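Local structure of flagellar motor switch protein fliG (Aquifex aeolicus, 3HJL) at residues K108-I113 with Q173-L178; E114-R119 with I181-I186; A134-Q139 with E177-L182; E147-L152 with K158-R163; E198-A203 with P227-R232. The protein probably forms part of the rotor-mounted switch complex of the bacterial flagellar motor, contributing to torque generation and to the choice of rotation direction. One frame throughout, in Å; residues are numbered along the deposited sequence.

Contact 1: K108-I113 with Q173-L178; sequences KILKEI and QYVKEL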
# COMPACT_ATOMS: atom_id res chain seq x y z
N LYS A 108 -7.21 15.94 -0.54
CA LYS A 108 -6.35 15.58 0.60
C LYS A 108 -4.92 15.22 0.14
O LYS A 108 -3.95 15.63 0.75
CB LYS A 108 -7.00 14.43 1.38
CG LYS A 108 -6.17 13.83 2.52
CD LYS A 108 -6.96 12.75 3.31
CE LYS A 108 -7.40 11.55 2.44
NZ LYS A 108 -6.29 10.90 1.67
N ILE A 109 -4.82 14.44 -0.92
CA ILE A 109 -3.54 14.05 -1.49
C ILE A 109 -2.76 15.27 -1.98
O ILE A 109 -1.59 15.43 -1.65
CB ILE A 109 -3.73 13.03 -2.66
CG1 ILE A 109 -4.23 11.67 -2.13
CG2 ILE A 109 -2.46 12.83 -3.41
CD1 ILE A 109 -3.32 11.01 -1.10
N LEU A 110 -3.42 16.15 -2.74
CA LEU A 110 -2.77 17.35 -3.27
C LEU A 110 -2.40 18.37 -2.17
O LEU A 110 -1.43 19.11 -2.33
CB LEU A 110 -3.62 17.98 -4.39
CG LEU A 110 -3.83 17.14 -5.68
CD1 LEU A 110 -4.71 17.90 -6.67
CD2 LEU A 110 -2.54 16.71 -6.38
N LYS A 111 -3.12 18.37 -1.05
CA LYS A 111 -2.73 19.19 0.11
C LYS A 111 -1.42 18.69 0.75
O LYS A 111 -0.63 19.50 1.22
CB LYS A 111 -3.83 19.20 1.18
CG LYS A 111 -4.98 20.16 0.89
CD LYS A 111 -6.01 20.10 2.02
CE LYS A 111 -7.17 21.07 1.77
NZ LYS A 111 -8.10 21.12 2.93
N GLU A 112 -1.22 17.38 0.79
CA GLU A 112 0.04 16.80 1.26
C GLU A 112 1.20 17.14 0.34
O GLU A 112 2.33 17.32 0.81
CB GLU A 112 -0.08 15.28 1.41
CG GLU A 112 -1.02 14.83 2.50
CD GLU A 112 -0.56 15.23 3.90
OE1 GLU A 112 0.64 15.02 4.25
OE2 GLU A 112 -1.41 15.74 4.67
N ILE A 113 0.93 17.18 -0.97
CA ILE A 113 1.90 17.61 -1.98
C ILE A 113 2.28 19.09 -1.79
O ILE A 113 3.43 19.48 -1.99
CB ILE A 113 1.31 17.43 -3.44
CG1 ILE A 113 1.30 15.96 -3.86
CG2 ILE A 113 2.10 18.22 -4.46
CD1 ILE A 113 2.72 15.38 -4.11
N GLN A 173 -8.07 11.16 -11.34
CA GLN A 173 -7.52 9.94 -10.79
C GLN A 173 -6.08 9.68 -11.25
O GLN A 173 -5.26 9.19 -10.48
CB GLN A 173 -8.42 8.74 -11.10
CG GLN A 173 -9.76 8.78 -10.36
CD GLN A 173 -9.61 8.60 -8.84
OE1 GLN A 173 -9.04 7.61 -8.37
NE2 GLN A 173 -10.11 9.57 -8.07
N TYR A 174 -5.78 10.03 -12.49
CA TYR A 174 -4.43 9.89 -13.04
C TYR A 174 -3.44 10.77 -12.27
O TYR A 174 -2.37 10.32 -11.89
CB TYR A 174 -4.42 10.26 -14.53
CG TYR A 174 -3.06 10.25 -15.17
CD1 TYR A 174 -2.36 11.43 -15.40
CD2 TYR A 174 -2.46 9.05 -15.56
CE1 TYR A 174 -1.10 11.42 -15.97
CE2 TYR A 174 -1.19 9.03 -16.14
CZ TYR A 174 -0.51 10.22 -16.33
OH TYR A 174 0.73 10.22 -16.93
N VAL A 175 -3.83 12.02 -12.03
CA VAL A 175 -3.00 12.99 -11.33
C VAL A 175 -2.85 12.63 -9.85
O VAL A 175 -1.76 12.73 -9.30
CB VAL A 175 -3.55 14.43 -11.50
CG1 VAL A 175 -2.84 15.38 -10.54
CG2 VAL A 175 -3.39 14.89 -12.96
N LYS A 176 -3.96 12.19 -9.23
CA LYS A 176 -3.97 11.66 -7.86
C LYS A 176 -2.95 10.53 -7.71
O LYS A 176 -2.13 10.55 -6.80
CB LYS A 176 -5.36 11.13 -7.50
CG LYS A 176 -5.53 10.78 -6.01
CD LYS A 176 -6.78 9.93 -5.77
CE LYS A 176 -6.82 9.42 -4.34
NZ LYS A 176 -8.06 8.64 -4.05
N GLU A 177 -2.99 9.57 -8.62
CA GLU A 177 -2.05 8.45 -8.63
C GLU A 177 -0.60 8.93 -8.80
O GLU A 177 0.29 8.43 -8.15
CB GLU A 177 -2.42 7.45 -9.73
CG GLU A 177 -1.45 6.26 -9.91
CD GLU A 177 -1.26 5.43 -8.64
OE1 GLU A 177 -2.19 5.42 -7.81
OE2 GLU A 177 -0.21 4.77 -8.50
N LEU A 178 -0.39 9.92 -9.68
CA LEU A 178 0.92 10.57 -9.89
C LEU A 178 1.43 11.18 -8.55
O LEU A 178 2.58 11.00 -8.15
CB LEU A 178 0.77 11.69 -10.95
CG LEU A 178 1.74 11.93 -12.11
CD1 LEU A 178 1.95 10.67 -12.97
CD2 LEU A 178 1.18 13.06 -12.97
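Lys176 lays its aliphatic chain across Ile109, the two side chains crossing at about a right angle. Followed outward from CB, the lysine first turns CG anti to its own backbone N (chi1 -170°) and then stays extended, which carries the methylenes along the facing helix. CG lies 4.2 Å from Ile109 CG1. CD bows slightly away, at 4.8 Å from that same Ile109 CG1, and CE returns to it at 4.1 Å, so one isoleucine carbon is spanned by two lysine carbons. NZ continues past the isoleucine to a position 6.4 Å from Lys108 NZ, too far for contact but with like charges, so the two amino groups would be expected to disfavour a closer approach. The second branch of Ile109, CG2, faces the backbone instead, with Lys176 O 4.1 Å away. One residue further along, Leu110 CD2 approaches Val175 CG1 at 4.4 Å. No hydrogen bond joins the segments, and the nearest CA pair, Ile109 and Lys176, is 6.8 Å apart: the contact is van der Waals packing, mostly of side chains. It sets the C-terminal part of helix 93-114 against the start of helix 172-193, with Val175 also leaning on Val170 and Gln139 beside helix 130-137.

Contact 2: E114-R119 with I181-I186; sequences EKVDSR and ILLEEI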
# COMPACT_ATOMS: atom_id res chain seq x y z
N GLU A 114 1.29 19.90 -1.42
CA GLU A 114 1.45 21.33 -1.19
C GLU A 114 2.37 21.62 0.01
O GLU A 114 3.00 22.66 0.08
CB GLU A 114 0.07 21.99 -0.95
CG GLU A 114 -0.23 23.24 -1.78
CD GLU A 114 -0.66 22.91 -3.19
OE1 GLU A 114 -0.36 21.80 -3.66
OE2 GLU A 114 -1.29 23.77 -3.85
N LYS A 115 2.41 20.70 0.97
CA LYS A 115 3.32 20.81 2.11
C LYS A 115 4.79 20.54 1.76
O LYS A 115 5.68 20.98 2.48
CB LYS A 115 2.91 19.85 3.22
CG LYS A 115 1.57 20.18 3.86
CD LYS A 115 1.18 19.10 4.85
CE LYS A 115 -0.29 19.16 5.22
NZ LYS A 115 -0.62 18.02 6.11
N VAL A 116 5.03 19.83 0.67
CA VAL A 116 6.38 19.41 0.31
C VAL A 116 7.15 20.57 -0.31
O VAL A 116 6.60 21.33 -1.07
CB VAL A 116 6.37 18.20 -0.66
CG1 VAL A 116 7.79 17.72 -0.95
CG2 VAL A 116 5.54 17.06 -0.07
N ASP A 117 8.42 20.73 0.08
CA ASP A 117 9.29 21.77 -0.45
C ASP A 117 9.32 21.69 -1.99
O ASP A 117 9.59 20.64 -2.55
CB ASP A 117 10.69 21.58 0.13
CG ASP A 117 11.60 22.75 -0.15
OD1 ASP A 117 11.97 23.42 0.82
OD2 ASP A 117 11.94 23.00 -1.33
N SER A 118 9.04 22.81 -2.65
CA SER A 118 8.99 22.89 -4.13
C SER A 118 10.29 22.51 -4.85
O SER A 118 10.25 22.13 -6.02
CB SER A 118 8.54 24.28 -4.57
OG SER A 118 7.20 24.53 -4.15
N ARG A 119 11.43 22.63 -4.16
CA ARG A 119 12.71 22.15 -4.70
C ARG A 119 12.72 20.63 -4.82
O ARG A 119 13.24 20.08 -5.78
CB ARG A 119 13.89 22.60 -3.82
CG ARG A 119 14.11 24.11 -3.80
CD ARG A 119 15.14 24.52 -2.76
NE ARG A 119 14.58 24.61 -1.40
CZ ARG A 119 15.27 24.97 -0.32
NH1 ARG A 119 16.56 25.33 -0.40
NH2 ARG A 119 14.65 25.03 0.86
N ILE A 181 2.35 8.38 -5.93
CA ILE A 181 3.67 7.82 -6.30
C ILE A 181 4.81 8.78 -5.90
O ILE A 181 5.89 8.35 -5.51
CB ILE A 181 3.77 7.50 -7.83
CG1 ILE A 181 2.89 6.30 -8.20
CG2 ILE A 181 5.25 7.21 -8.27
CD1 ILE A 181 3.28 4.98 -7.52
N LEU A 182 4.54 10.08 -6.02
CA LEU A 182 5.51 11.12 -5.66
C LEU A 182 5.67 11.14 -4.12
O LEU A 182 6.79 11.24 -3.62
CB LEU A 182 5.06 12.50 -6.22
CG LEU A 182 6.15 13.59 -6.39
CD1 LEU A 182 5.76 14.67 -7.41
CD2 LEU A 182 6.49 14.25 -5.05
N LEU A 183 4.57 10.97 -3.38
CA LEU A 183 4.62 10.92 -1.90
C LEU A 183 5.37 9.70 -1.38
O LEU A 183 6.11 9.80 -0.41
CB LEU A 183 3.21 10.98 -1.30
CG LEU A 183 2.57 12.37 -1.39
CD1 LEU A 183 1.06 12.31 -1.18
CD2 LEU A 183 3.25 13.33 -0.40
N GLU A 184 5.16 8.56 -2.01
CA GLU A 184 5.90 7.32 -1.72
C GLU A 184 7.39 7.41 -2.07
O GLU A 184 8.22 6.81 -1.40
CB GLU A 184 5.28 6.16 -2.50
CG GLU A 184 3.93 5.76 -1.95
CD GLU A 184 3.17 4.78 -2.84
OE1 GLU A 184 3.39 4.73 -4.07
OE2 GLU A 184 2.32 4.07 -2.27
N GLU A 185 7.71 8.11 -3.15
CA GLU A 185 9.10 8.34 -3.55
C GLU A 185 9.83 9.23 -2.53
O GLU A 185 11.01 9.04 -2.27
CB GLU A 185 9.14 8.97 -4.95
CG GLU A 185 10.54 9.10 -5.55
CD GLU A 185 11.30 7.78 -5.61
OE1 GLU A 185 10.66 6.74 -5.91
OE2 GLU A 185 12.52 7.78 -5.34
N ILE A 186 9.12 10.22 -2.00
CA ILE A 186 9.65 11.11 -0.96
C ILE A 186 9.90 10.32 0.32
O ILE A 186 10.91 10.49 0.99
CB ILE A 186 8.65 12.28 -0.68
CG1 ILE A 186 8.62 13.24 -1.88
CG2 ILE A 186 9.04 13.06 0.58
CD1 ILE A 186 7.42 14.15 -1.92
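Val116 sits in an extended backbone link (psi 137°) leading into helix 118-125, facing segment 181-186, part of helix 172-193. The nearest CA atoms, those of Val116 and Leu183, are 8.9 Å apart, so the backbones do not meet and side chains bridge the gap. Val116 and Ile186 reach toward each other tip to tip. The Ile186 methyl CD1 enters the fork of the valine, 3.7 Å from Val116 CG1 and 3.9 Å from Val116 CG2. At the flank, Val116 CG2 also comes within 4.4 Å of Leu183 CD2. The following residue shapes the link by polar bonds: Asp117 OD2 uses its anti lone pair to accept from Arg119 N at 2.9 Å. The Arg119 guanidinium grips the same carboxylate side-on, NE to OD2 and NH2 to OD1, each 3.1 Å long and meeting its oxygen on the syn side, 22° out of the carboxylate plane. OD2 thus holds two donors, which should fix the rotation of the carboxylate. Lys144 NZ reaches Val116 O on the preceding residue. Asp117 is a helix N-cap, reinforced by a salt bridge, and the whole is an inter-helix link whose hydrophobic residue packs on helix 172-193 of an all-helical superhelix.

Contact 3: A134-Q139 with E177-L182; sequences ALFLSQ and ELAQIL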
# COMPACT_ATOMS: atom_id res chain seq x y z
N ALA A 134 2.94 19.05 -16.68
CA ALA A 134 1.85 19.99 -16.95
C ALA A 134 0.54 19.53 -16.33
O ALA A 134 -0.16 20.32 -15.70
CB ALA A 134 1.67 20.16 -18.45
N LEU A 135 0.20 18.26 -16.53
CA LEU A 135 -1.00 17.66 -15.93
C LEU A 135 -1.00 17.75 -14.41
O LEU A 135 -2.04 17.98 -13.79
CB LEU A 135 -1.17 16.19 -16.38
CG LEU A 135 -1.71 15.97 -17.80
CD1 LEU A 135 -1.30 14.59 -18.36
CD2 LEU A 135 -3.22 16.15 -17.80
N PHE A 136 0.17 17.53 -13.80
CA PHE A 136 0.35 17.62 -12.33
C PHE A 136 0.23 19.07 -11.84
O PHE A 136 -0.51 19.34 -10.89
CB PHE A 136 1.72 17.05 -11.94
CG PHE A 136 1.95 16.94 -10.45
CD1 PHE A 136 1.43 15.87 -9.74
CD2 PHE A 136 2.75 17.86 -9.78
CE1 PHE A 136 1.65 15.75 -8.38
CE2 PHE A 136 2.97 17.74 -8.41
CZ PHE A 136 2.43 16.69 -7.71
N LEU A 137 0.96 19.98 -12.47
CA LEU A 137 0.92 21.39 -12.11
C LEU A 137 -0.44 22.04 -12.35
O LEU A 137 -0.81 22.94 -11.60
CB LEU A 137 2.03 22.20 -12.81
CG LEU A 137 3.49 21.95 -12.41
CD1 LEU A 137 4.39 23.00 -13.03
CD2 LEU A 137 3.68 21.94 -10.92
N SER A 138 -1.19 21.58 -13.35
CA SER A 138 -2.55 22.10 -13.62
C SER A 138 -3.49 21.99 -12.41
O SER A 138 -4.40 22.79 -12.29
CB SER A 138 -3.21 21.36 -14.81
OG SER A 138 -3.75 20.10 -14.41
N GLN A 139 -3.25 21.00 -11.54
CA GLN A 139 -4.08 20.76 -10.35
C GLN A 139 -3.60 21.41 -9.06
O GLN A 139 -4.28 21.31 -8.05
CB GLN A 139 -4.21 19.24 -10.12
CG GLN A 139 -4.87 18.49 -11.26
CD GLN A 139 -6.23 19.02 -11.58
OE1 GLN A 139 -7.20 18.78 -10.84
NE2 GLN A 139 -6.33 19.78 -12.66
N GLU A 177 -2.99 9.57 -8.62
CA GLU A 177 -2.05 8.45 -8.63
C GLU A 177 -0.60 8.93 -8.80
O GLU A 177 0.29 8.43 -8.15
CB GLU A 177 -2.42 7.45 -9.73
CG GLU A 177 -1.45 6.26 -9.91
CD GLU A 177 -1.26 5.43 -8.64
OE1 GLU A 177 -2.19 5.42 -7.81
OE2 GLU A 177 -0.21 4.77 -8.50
N LEU A 178 -0.39 9.92 -9.68
CA LEU A 178 0.92 10.57 -9.89
C LEU A 178 1.43 11.18 -8.55
O LEU A 178 2.58 11.00 -8.15
CB LEU A 178 0.77 11.69 -10.95
CG LEU A 178 1.74 11.93 -12.11
CD1 LEU A 178 1.95 10.67 -12.97
CD2 LEU A 178 1.18 13.06 -12.97
N ALA A 179 0.52 11.83 -7.84
CA ALA A 179 0.82 12.50 -6.59
C ALA A 179 1.15 11.50 -5.48
O ALA A 179 2.08 11.73 -4.72
CB ALA A 179 -0.36 13.40 -6.19
N GLN A 180 0.40 10.40 -5.41
CA GLN A 180 0.66 9.34 -4.44
C GLN A 180 2.00 8.61 -4.67
O GLN A 180 2.68 8.26 -3.71
CB GLN A 180 -0.51 8.34 -4.39
CG GLN A 180 -1.82 8.95 -3.89
CD GLN A 180 -2.86 7.92 -3.47
OE1 GLN A 180 -3.74 7.56 -4.24
NE2 GLN A 180 -2.75 7.44 -2.25
N ILE A 181 2.35 8.38 -5.93
CA ILE A 181 3.67 7.82 -6.30
C ILE A 181 4.81 8.78 -5.90
O ILE A 181 5.89 8.35 -5.51
CB ILE A 181 3.77 7.50 -7.83
CG1 ILE A 181 2.89 6.30 -8.20
CG2 ILE A 181 5.25 7.21 -8.27
CD1 ILE A 181 3.28 4.98 -7.52
N LEU A 182 4.54 10.08 -6.02
CA LEU A 182 5.51 11.12 -5.66
C LEU A 182 5.67 11.14 -4.12
O LEU A 182 6.79 11.24 -3.62
CB LEU A 182 5.06 12.50 -6.22
CG LEU A 182 6.15 13.59 -6.39
CD1 LEU A 182 5.76 14.67 -7.41
CD2 LEU A 182 6.49 14.25 -5.05
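Phe136 is the residue by which helix 130-137, whose first turn carries Pro130 and Gln131 of the EHPQR motif, packs on helix 172-193 in the core of the middle region. Its ring CG stands anti to the backbone N (chi1 -173°), which sends the ring outward to the facing helix. There the neighbours Leu178 and Ala179 and, one turn on, Leu182 receive it. Ala179 CB lies at the ring edge, near its plane, 3.8 Å from Phe136 CE1. At the far end, Phe136 CZ is 3.9 Å from Leu182 CD1, where the two side chains cross at about a right angle. Nearer the root, Leu178 CD2 is 4.2 Å from Phe136 CB. The small alanine lets the ring come close to the helix backbone: CE1 is 3.8 Å from Ala179 CA as well. Beyond Phe136 the chain turns, and Ser138 OG donates to Leu135 O at 2.8 Å, from above the carbonyl plane. Gln139 NE2 in turn donates to Ser138 OG at 3.1 Å, almost straight (174°) and in the amide plane, a short relay that ties the turn to the helix. Around the ring, Leu125 of helix 118-125 and Ile113 of helix 93-114 close in, while Leu137 and Ala134 look toward helix 154-166.

Contact 4: E147-L152 with K158-R163; sequences EIIQNL and KEVVKR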
# COMPACT_ATOMS: atom_id res chain seq x y z
N GLU A 147 6.32 28.16 -7.96
CA GLU A 147 7.53 27.80 -7.21
C GLU A 147 8.25 26.60 -7.82
O GLU A 147 9.48 26.57 -7.87
CB GLU A 147 7.20 27.45 -5.76
CG GLU A 147 6.89 28.62 -4.86
CD GLU A 147 6.30 28.18 -3.52
OE1 GLU A 147 6.57 27.04 -3.08
OE2 GLU A 147 5.58 28.99 -2.89
N ILE A 148 7.49 25.60 -8.26
CA ILE A 148 8.05 24.41 -8.90
C ILE A 148 8.66 24.79 -10.24
O ILE A 148 9.80 24.41 -10.54
CB ILE A 148 7.00 23.31 -9.12
CG1 ILE A 148 6.50 22.75 -7.79
CG2 ILE A 148 7.58 22.18 -9.94
CD1 ILE A 148 5.21 21.97 -7.91
N ILE A 149 7.93 25.58 -11.03
CA ILE A 149 8.42 26.05 -12.33
C ILE A 149 9.75 26.79 -12.20
O ILE A 149 10.68 26.50 -12.94
CB ILE A 149 7.38 26.94 -13.06
CG1 ILE A 149 6.26 26.08 -13.67
CG2 ILE A 149 8.04 27.75 -14.18
CD1 ILE A 149 6.66 25.29 -14.92
N GLN A 150 9.86 27.67 -11.21
CA GLN A 150 11.11 28.41 -10.97
C GLN A 150 12.34 27.53 -10.67
O GLN A 150 13.45 27.89 -11.03
CB GLN A 150 10.91 29.45 -9.88
CG GLN A 150 10.10 30.66 -10.34
CD GLN A 150 9.82 31.66 -9.23
OE1 GLN A 150 9.95 31.34 -8.04
NE2 GLN A 150 9.45 32.88 -9.61
N ASN A 151 12.11 26.37 -10.05
CA ASN A 151 13.17 25.39 -9.76
C ASN A 151 13.42 24.34 -10.87
O ASN A 151 14.21 23.42 -10.68
CB ASN A 151 12.86 24.68 -8.43
CG ASN A 151 13.06 25.58 -7.24
OD1 ASN A 151 14.19 25.85 -6.85
ND2 ASN A 151 11.96 26.02 -6.63
N LEU A 152 12.72 24.45 -12.01
CA LEU A 152 12.96 23.57 -13.15
C LEU A 152 13.97 24.25 -14.08
O LEU A 152 14.26 25.43 -13.90
CB LEU A 152 11.65 23.28 -13.92
CG LEU A 152 10.59 22.35 -13.30
CD1 LEU A 152 9.34 22.33 -14.16
CD2 LEU A 152 11.11 20.94 -13.10
N LYS A 158 9.24 26.68 -20.04
CA LYS A 158 8.48 27.12 -21.21
C LYS A 158 7.59 26.00 -21.76
O LYS A 158 6.44 26.23 -22.14
CB LYS A 158 9.45 27.60 -22.31
CG LYS A 158 10.43 28.73 -21.88
CD LYS A 158 11.58 28.90 -22.87
CE LYS A 158 12.76 29.66 -22.25
NZ LYS A 158 12.37 30.99 -21.69
N GLU A 159 8.13 24.78 -21.78
CA GLU A 159 7.43 23.63 -22.36
C GLU A 159 6.27 23.15 -21.48
O GLU A 159 5.24 22.72 -22.00
CB GLU A 159 8.42 22.49 -22.62
CG GLU A 159 7.88 21.35 -23.50
CD GLU A 159 7.53 21.79 -24.92
OE1 GLU A 159 6.65 21.15 -25.53
OE2 GLU A 159 8.11 22.77 -25.42
N VAL A 160 6.46 23.20 -20.16
CA VAL A 160 5.41 22.82 -19.21
C VAL A 160 4.26 23.84 -19.24
O VAL A 160 3.10 23.44 -19.29
CB VAL A 160 5.95 22.65 -17.77
CG1 VAL A 160 4.81 22.38 -16.80
CG2 VAL A 160 6.96 21.49 -17.71
N VAL A 161 4.58 25.13 -19.24
CA VAL A 161 3.56 26.19 -19.30
C VAL A 161 2.78 26.17 -20.62
O VAL A 161 1.57 26.41 -20.63
CB VAL A 161 4.18 27.60 -19.09
CG1 VAL A 161 3.13 28.68 -19.29
CG2 VAL A 161 4.80 27.72 -17.70
N LYS A 162 3.47 25.90 -21.73
CA LYS A 162 2.84 25.76 -23.05
C LYS A 162 1.85 24.60 -23.06
O LYS A 162 0.78 24.69 -23.66
CB LYS A 162 3.91 25.53 -24.12
CG LYS A 162 3.37 25.48 -25.57
CD LYS A 162 4.39 24.92 -26.57
CE LYS A 162 4.49 23.39 -26.48
NZ LYS A 162 5.44 22.81 -27.47
N ARG A 163 2.26 23.48 -22.45
CA ARG A 163 1.42 22.29 -22.37
C ARG A 163 0.25 22.47 -21.41
O ARG A 163 -0.84 21.94 -21.66
CB ARG A 163 2.25 21.05 -22.02
CG ARG A 163 3.03 20.50 -23.21
CD ARG A 163 3.75 19.22 -22.87
NE ARG A 163 3.79 18.29 -24.01
CZ ARG A 163 4.83 18.06 -24.81
NH1 ARG A 163 6.01 18.63 -24.61
NH2 ARG A 163 4.70 17.20 -25.82
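Ile149 puts a single methyl, CD1, against two consecutive residues, Val160 and Val161, so that one carbon does most of the work of joining two helices. These are helices 142-150 and 154-166, consecutive in the chain, linked by a short turn and packed together in the all-helical middle region. Ile149 CD1 lies 3.9 Å from Val160 CG1 and equally far from Val160 CB, and 4.1 Å from Val161 CG2. The Ile149 and Val160 side chains slide past each other in opposite directions instead of meeting head-on. Ile149 CG1 is anti to its carbonyl carbon (chi1 -76°), and with chi2 at -74° this branch brings CD1 to the valine pair. Leu152, just past the helix end, adds a looser touch, its CD1 being 4.4 Å from Val160 CG2. On another side of helix 154-166, Glu159 OE1 forms salt bridges with Lys162 NZ and Arg163 NH1, both at 2.8 Å, a network that may limit the orientations open to the arginine. Arg163 belongs to the EHPQR motif and lies against Pro130 and His129 of that motif, with a weak hydrogen bond to Gln131. The end of helix 142-150 is tied separately: Asn151 ND2 donates to Glu147 O at 2.8 Å, with an N-H...O angle of 141°.

Contact 5: E198-A203 with P227-R232; sequences EGTAVA and PLLEER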
# COMPACT_ATOMS: atom_id res chain seq x y z
N GLU A 198 18.99 -1.03 13.69
CA GLU A 198 18.38 -2.31 14.05
C GLU A 198 17.63 -2.14 15.36
O GLU A 198 18.16 -2.43 16.44
CB GLU A 198 19.44 -3.42 14.14
CG GLU A 198 18.85 -4.82 14.24
CD GLU A 198 19.91 -5.92 14.16
OE1 GLU A 198 19.71 -6.86 13.36
OE2 GLU A 198 20.94 -5.83 14.87
N GLY A 199 16.40 -1.64 15.25
CA GLY A 199 15.55 -1.34 16.40
C GLY A 199 15.35 -2.46 17.42
O GLY A 199 15.32 -2.19 18.63
N THR A 200 15.19 -3.69 16.94
CA THR A 200 15.07 -4.86 17.83
C THR A 200 16.33 -5.04 18.69
O THR A 200 16.23 -5.38 19.87
CB THR A 200 14.81 -6.16 17.03
OG1 THR A 200 15.73 -6.25 15.94
CG2 THR A 200 13.40 -6.16 16.48
N ALA A 201 17.50 -4.76 18.11
CA ALA A 201 18.78 -4.82 18.82
C ALA A 201 18.91 -3.70 19.85
O ALA A 201 19.31 -3.95 20.99
CB ALA A 201 19.95 -4.78 17.83
N VAL A 202 18.60 -2.48 19.43
CA VAL A 202 18.66 -1.31 20.33
C VAL A 202 17.70 -1.50 21.53
O VAL A 202 18.09 -1.30 22.68
CB VAL A 202 18.33 -0.00 19.57
CG1 VAL A 202 18.25 1.19 20.52
CG2 VAL A 202 19.38 0.26 18.45
N ALA A 203 16.47 -1.95 21.24
CA ALA A 203 15.48 -2.26 22.27
C ALA A 203 15.96 -3.37 23.22
O ALA A 203 15.72 -3.31 24.43
CB ALA A 203 14.15 -2.66 21.62
N PRO A 227 2.86 -10.78 19.66
CA PRO A 227 3.77 -11.84 20.13
C PRO A 227 4.98 -12.10 19.22
O PRO A 227 5.97 -12.68 19.67
CB PRO A 227 2.87 -13.08 20.17
CG PRO A 227 1.80 -12.81 19.20
CD PRO A 227 1.57 -11.33 19.20
N LEU A 228 4.90 -11.67 17.96
CA LEU A 228 5.99 -11.81 17.00
C LEU A 228 7.10 -10.79 17.29
O LEU A 228 8.27 -11.12 17.16
CB LEU A 228 5.48 -11.66 15.56
CG LEU A 228 6.30 -12.29 14.43
CD1 LEU A 228 5.42 -12.57 13.21
CD2 LEU A 228 7.51 -11.44 14.05
N LEU A 229 6.73 -9.57 17.68
CA LEU A 229 7.71 -8.50 17.96
C LEU A 229 8.47 -8.82 19.26
O LEU A 229 9.69 -8.67 19.31
CB LEU A 229 7.05 -7.11 18.07
CG LEU A 229 7.83 -5.86 17.61
CD1 LEU A 229 7.21 -4.59 18.22
CD2 LEU A 229 9.32 -5.90 17.91
N GLU A 230 7.74 -9.24 20.29
CA GLU A 230 8.35 -9.67 21.56
C GLU A 230 9.45 -10.68 21.32
O GLU A 230 10.55 -10.54 21.83
CB GLU A 230 7.28 -10.30 22.47
CG GLU A 230 7.81 -10.79 23.84
CD GLU A 230 6.87 -11.79 24.52
OE1 GLU A 230 6.45 -12.77 23.87
OE2 GLU A 230 6.62 -11.62 25.73
N GLU A 231 9.14 -11.71 20.53
CA GLU A 231 10.09 -12.77 20.23
C GLU A 231 11.32 -12.28 19.47
O GLU A 231 12.43 -12.69 19.79
CB GLU A 231 9.39 -13.92 19.47
CG GLU A 231 10.31 -15.06 18.97
CD GLU A 231 11.01 -15.85 20.07
OE1 GLU A 231 11.65 -16.87 19.72
OE2 GLU A 231 10.92 -15.49 21.26
N ARG A 232 11.11 -11.41 18.48
CA ARG A 232 12.23 -10.82 17.74
C ARG A 232 13.14 -9.97 18.63
O ARG A 232 14.35 -9.94 18.42
CB ARG A 232 11.74 -10.00 16.54
CG ARG A 232 11.17 -10.87 15.42
CD ARG A 232 10.82 -10.09 14.15
NE ARG A 232 10.10 -8.84 14.40
CZ ARG A 232 10.60 -7.60 14.32
NH1 ARG A 232 11.87 -7.37 13.95
NH2 ARG A 232 9.81 -6.56 14.58
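Thr200 makes every side-chain contact from its own segment, and most of it is the meeting of a methyl with a guanidinium. Thr200 CG2 comes to 3.2 Å from Arg232 NH1, tighter than usual packing and doubtful in its exact value, then 3.8 Å from Arg232 CZ and 4.1 Å from Arg232 NH2. The methyl meets the flat group obliquely. Arg232 is bent at chi3 (-45°), which brings its guanidinium beside the threonine methyl, and the two side chains cross at about a right angle. The rotation of Thr200 about CA-CB (chi1 48°) sets OG1 between the backbone N and the carbonyl carbon and leaves CG2 as the group that faces the partner helix.

Purely apolar packing is slighter: the same CG2 lies 4.3 Å from Leu229 CD2. There is also a van der Waals approach to the backbone, Thr200 CB lying 4.1 Å from Arg232 O; the CA atoms of Thr200 and Arg232, 6.6 Å apart, show how close the helices run here.

No hydrogen bond crosses between the two segments. Glu198, the N-cap residue of helix 199-209, reaches beyond them to a salt bridge with Lys236, one turn further along the partner helix. This is a surface contact between the first turn of helix 199-209 and the first two turns of helix 227-237, with helix 212-225 lying between them in sequence.

From the N terminus, helix 93-114 and the link after it open contacts 1 and 2 in turn, contact 3 opens at 134-139, and contact 4 opens at 147-152. Contact 4 closes first, at 158-163, and is therefore nested inside the loops of the other three. Helix 172-193 then closes contacts 1, 3 and 2 in succession along its length. Contacts 1 and 2 cross, their segments alternating, while contacts 1 and 3 share Glu177 and Leu178 and contacts 2 and 3 share Ile181 and Leu182. Helix 172-193 thereby ties together helix 93-114, the link after it and helix 130-137. Contact 5 stands in series beyond it, about 19 Å from contact 2 between nearest atoms, in a separate helical unit.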